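Local coordinates for 5-formaminoimidazole-4-carboxamide-1-(Beta)-D-ribofuranosyl 5'-monophosphate synthetase (Thermococcus kodakarensis, PDB 2PBZ), which acts as the PurP ligase of IMP biosynthesis, binding ATP and probably forming a carbon-nitrogen bond with the help of magnesium or manganese, at the interface of chains A and B. Numbering follows the deposited sequence. Chains: chain A/B, Hypothetical protein.

The interface of chains A and B. Residues chain A 193, 197, 213-215; chain B 169, 191, 217-220.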
ATOM      1  N   VAL A 193      -5.605  -6.398   7.107  1.00 45.01           N
ATOM      2  CA  VAL A 193      -6.825  -6.290   6.317  1.00 46.33           C
ATOM      3  C   VAL A 193      -7.707  -7.367   6.940  1.00 47.57           C
ATOM      4  O   VAL A 193      -7.455  -8.555   6.787  1.00 46.17           O
ATOM      5  CB  VAL A 193      -6.612  -6.578   4.803  1.00 45.24           C
ATOM      6  CG1 VAL A 193      -7.949  -6.431   4.054  1.00 45.75           C
ATOM      7  CG2 VAL A 193      -5.607  -5.612   4.227  1.00 44.66           C
ATOM      8  N   ASP A 197     -14.142  -5.362   7.611  1.00 69.99           N
ATOM      9  CA  ASP A 197     -14.368  -4.245   6.692  1.00 71.97           C
ATOM     10  C   ASP A 197     -15.781  -4.341   6.133  1.00 72.24           C
ATOM     11  O   ASP A 197     -16.703  -4.742   6.846  1.00 72.79           O
ATOM     12  CB  ASP A 197     -13.370  -4.248   5.558  1.00 76.11           C
ATOM     13  CG  ASP A 197     -12.017  -3.753   5.986  1.00 80.23           C
ATOM     14  OD1 ASP A 197     -11.990  -2.971   6.967  1.00 82.31           O
ATOM     15  OD2 ASP A 197     -10.980  -4.125   5.363  1.00 82.42           O
ATOM     16  N   GLY A 213      -5.348 -10.231   4.761  1.00 44.06           N
ATOM     17  CA  GLY A 213      -4.107  -9.767   4.161  1.00 42.10           C
ATOM     18  C   GLY A 213      -3.418  -8.678   4.965  1.00 41.81           C
ATOM     19  O   GLY A 213      -3.751  -8.434   6.125  1.00 39.76           O
ATOM     20  N   ASN A 214      -2.458  -8.012   4.337  1.00 41.43           N
ATOM     21  CA  ASN A 214      -1.700  -6.977   5.006  1.00 41.95           C
ATOM     22  C   ASN A 214      -1.410  -5.801   4.076  1.00 43.34           C
ATOM     23  O   ASN A 214      -1.162  -5.995   2.892  1.00 42.94           O
ATOM     24  CB  ASN A 214      -0.376  -7.568   5.506  1.00 42.63           C
ATOM     25  CG  ASN A 214      -0.570  -8.795   6.388  1.00 42.53           C
ATOM     26  OD1 ASN A 214      -0.719  -8.687   7.604  1.00 43.40           O
ATOM     27  ND2 ASN A 214      -0.578  -9.966   5.771  1.00 40.42           N
ATOM     28  N   ARG A 215      -1.438  -4.587   4.630  1.00 44.32           N
ATOM     29  CA  ARG A 215      -1.143  -3.362   3.877  1.00 44.83           C
ATOM     30  C   ARG A 215       0.126  -2.709   4.427  1.00 44.56           C
ATOM     31  O   ARG A 215       0.224  -2.464   5.633  1.00 43.63           O
ATOM     32  CB  ARG A 215      -2.258  -2.309   4.012  1.00 46.28           C
ATOM     33  CG  ARG A 215      -3.642  -2.672   3.528  1.00 48.54           C
ATOM     34  CD  ARG A 215      -4.522  -1.429   3.588  1.00 52.16           C
ATOM     35  NE  ARG A 215      -5.946  -1.691   3.372  1.00 53.96           N
ATOM     36  CZ  ARG A 215      -6.778  -2.176   4.294  1.00 54.93           C
ATOM     37  NH1 ARG A 215      -6.335  -2.463   5.518  1.00 55.40           N
ATOM     38  NH2 ARG A 215      -8.069  -2.364   3.993  1.00 54.70           N
TER
ATOM     39  N   VAL B 169     -14.205  -7.518   3.048  1.00 52.95           N
ATOM     40  CA  VAL B 169     -13.130  -7.343   2.094  1.00 51.64           C
ATOM     41  C   VAL B 169     -13.329  -7.939   0.704  1.00 50.52           C
ATOM     42  O   VAL B 169     -13.569  -9.139   0.542  1.00 51.05           O
ATOM     43  CB  VAL B 169     -11.784  -7.855   2.663  1.00 52.19           C
ATOM     44  CG1 VAL B 169     -11.820  -9.356   2.860  1.00 51.81           C
ATOM     45  CG2 VAL B 169     -10.648  -7.458   1.706  1.00 53.32           C
ATOM     46  N   GLU B 191      -7.247  -4.175  -3.915  1.00 48.41           N
ATOM     47  CA  GLU B 191      -8.353  -3.801  -3.046  1.00 48.39           C
ATOM     48  C   GLU B 191      -8.793  -2.419  -3.546  1.00 47.63           C
ATOM     49  O   GLU B 191      -7.968  -1.511  -3.626  1.00 45.88           O
ATOM     50  CB  GLU B 191      -7.876  -3.719  -1.601  1.00 50.00           C
ATOM     51  CG  GLU B 191      -8.910  -3.212  -0.635  1.00 54.66           C
ATOM     52  CD  GLU B 191      -8.565  -3.554   0.811  1.00 57.11           C
ATOM     53  OE1 GLU B 191      -7.461  -3.181   1.284  1.00 55.87           O
ATOM     54  OE2 GLU B 191      -9.410  -4.201   1.469  1.00 60.31           O
ATOM     55  N   ILE B 217      -2.453  -5.113  -1.887  1.00 44.43           N
ATOM     56  CA  ILE B 217      -2.600  -5.830  -0.617  1.00 45.51           C
ATOM     57  C   ILE B 217      -1.910  -7.189  -0.643  1.00 45.60           C
ATOM     58  O   ILE B 217      -2.037  -7.937  -1.614  1.00 45.97           O
ATOM     59  CB  ILE B 217      -4.104  -6.017  -0.238  1.00 45.52           C
ATOM     60  CG1 ILE B 217      -4.270  -7.204   0.697  1.00 45.45           C
ATOM     61  CG2 ILE B 217      -4.949  -6.230  -1.480  1.00 46.92           C
ATOM     62  CD1 ILE B 217      -5.703  -7.448   1.086  1.00 47.18           C
ATOM     63  N   ALA B 218      -1.166  -7.492   0.418  1.00 45.25           N
ATOM     64  CA  ALA B 218      -0.461  -8.757   0.513  1.00 44.65           C
ATOM     65  C   ALA B 218      -1.400  -9.721   1.199  1.00 45.59           C
ATOM     66  O   ALA B 218      -1.590  -9.672   2.413  1.00 47.76           O
ATOM     67  CB  ALA B 218       0.826  -8.595   1.319  1.00 44.10           C
ATOM     68  N   LEU B 219      -1.995 -10.595   0.401  1.00 45.32           N
ATOM     69  CA  LEU B 219      -2.948 -11.585   0.885  1.00 43.52           C
ATOM     70  C   LEU B 219      -2.321 -12.624   1.811  1.00 43.41           C
ATOM     71  O   LEU B 219      -1.157 -12.987   1.643  1.00 43.86           O
ATOM     72  CB  LEU B 219      -3.576 -12.299  -0.305  1.00 43.14           C
ATOM     73  CG  LEU B 219      -4.865 -13.049   0.019  1.00 43.99           C
ATOM     74  CD1 LEU B 219      -5.991 -12.042   0.234  1.00 41.91           C
ATOM     75  CD2 LEU B 219      -5.199 -14.009  -1.111  1.00 43.03           C
ATOM     76  N   ARG B 220      -3.091 -13.097   2.786  1.00 42.22           N
ATOM     77  CA  ARG B 220      -2.612 -14.129   3.702  1.00 41.98           C
ATOM     78  C   ARG B 220      -2.238 -15.319   2.803  1.00 42.24           C
ATOM     79  O   ARG B 220      -3.075 -15.824   2.048  1.00 38.73           O
ATOM     80  CB  ARG B 220      -3.723 -14.535   4.675  1.00 43.10           C
ATOM     81  CG  ARG B 220      -3.243 -15.402   5.817  1.00 46.22           C
ATOM     82  CD  ARG B 220      -4.214 -16.549   6.069  1.00 48.63           C
ATOM     83  NE  ARG B 220      -5.336 -16.177   6.922  1.00 50.38           N
ATOM     84  CZ  ARG B 220      -5.315 -16.268   8.249  1.00 51.26           C
ATOM     85  NH1 ARG B 220      -4.231 -16.719   8.853  1.00 51.95           N
ATOM     86  NH2 ARG B 220      -6.374 -15.917   8.974  1.00 50.99           N
TER
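A:Arg215 runs extended from CG to NE, then turns its guanidinium at the last torsion (chi4 79°) to meet B:Glu191, whose CG stands anti to its backbone N; the two arms cross at about a right angle. Guanidinium and carboxylate planes are nearly parallel, 13° apart, but offset, with B:Glu191 OE1 off the guanidinium plane. The salt bridge runs from A:Arg215 NH2 to B:Glu191 OE1 at 2.9 Å; as a hydrogen bond it is weak, bent to 118° at the hydrogen, and the NE N-H points away from this oxygen. On its own side, A:Arg215 NH2 also pairs with A:Asp197 OD2 at 3.7 Å, in the guanidinium plane at its edge. A:Asp197 OD2 and B:Glu191 OE2 approach to 4.2 Å, so the arginine probably offsets their like charges. An alanine in place of A:Arg215 would probably leave the two carboxylates close together without their shared cation.

Within chain A, A:Val193 CG2 sits 3.5 Å above one face of the A:Arg215 guanidinium, offset toward its rim; across the interface it touches B:Ile217 CD1 (3.6 Å). A:Val193 CG1 reaches B:Val169 CG2 at 3.7 Å. Alongside, strands 211-216 of chain A and 218-219 of chain B pair antiparallel: A:Asn214 N donates to B:Ala218 O (2.7 Å), and B:Ala218 N returns a bond to A:Asn214 O (2.9 Å). This short intermolecular sheet joins two of the three copies in the deposited assembly, in an interface that is not an exact two-fold, and may serve oligomerisation.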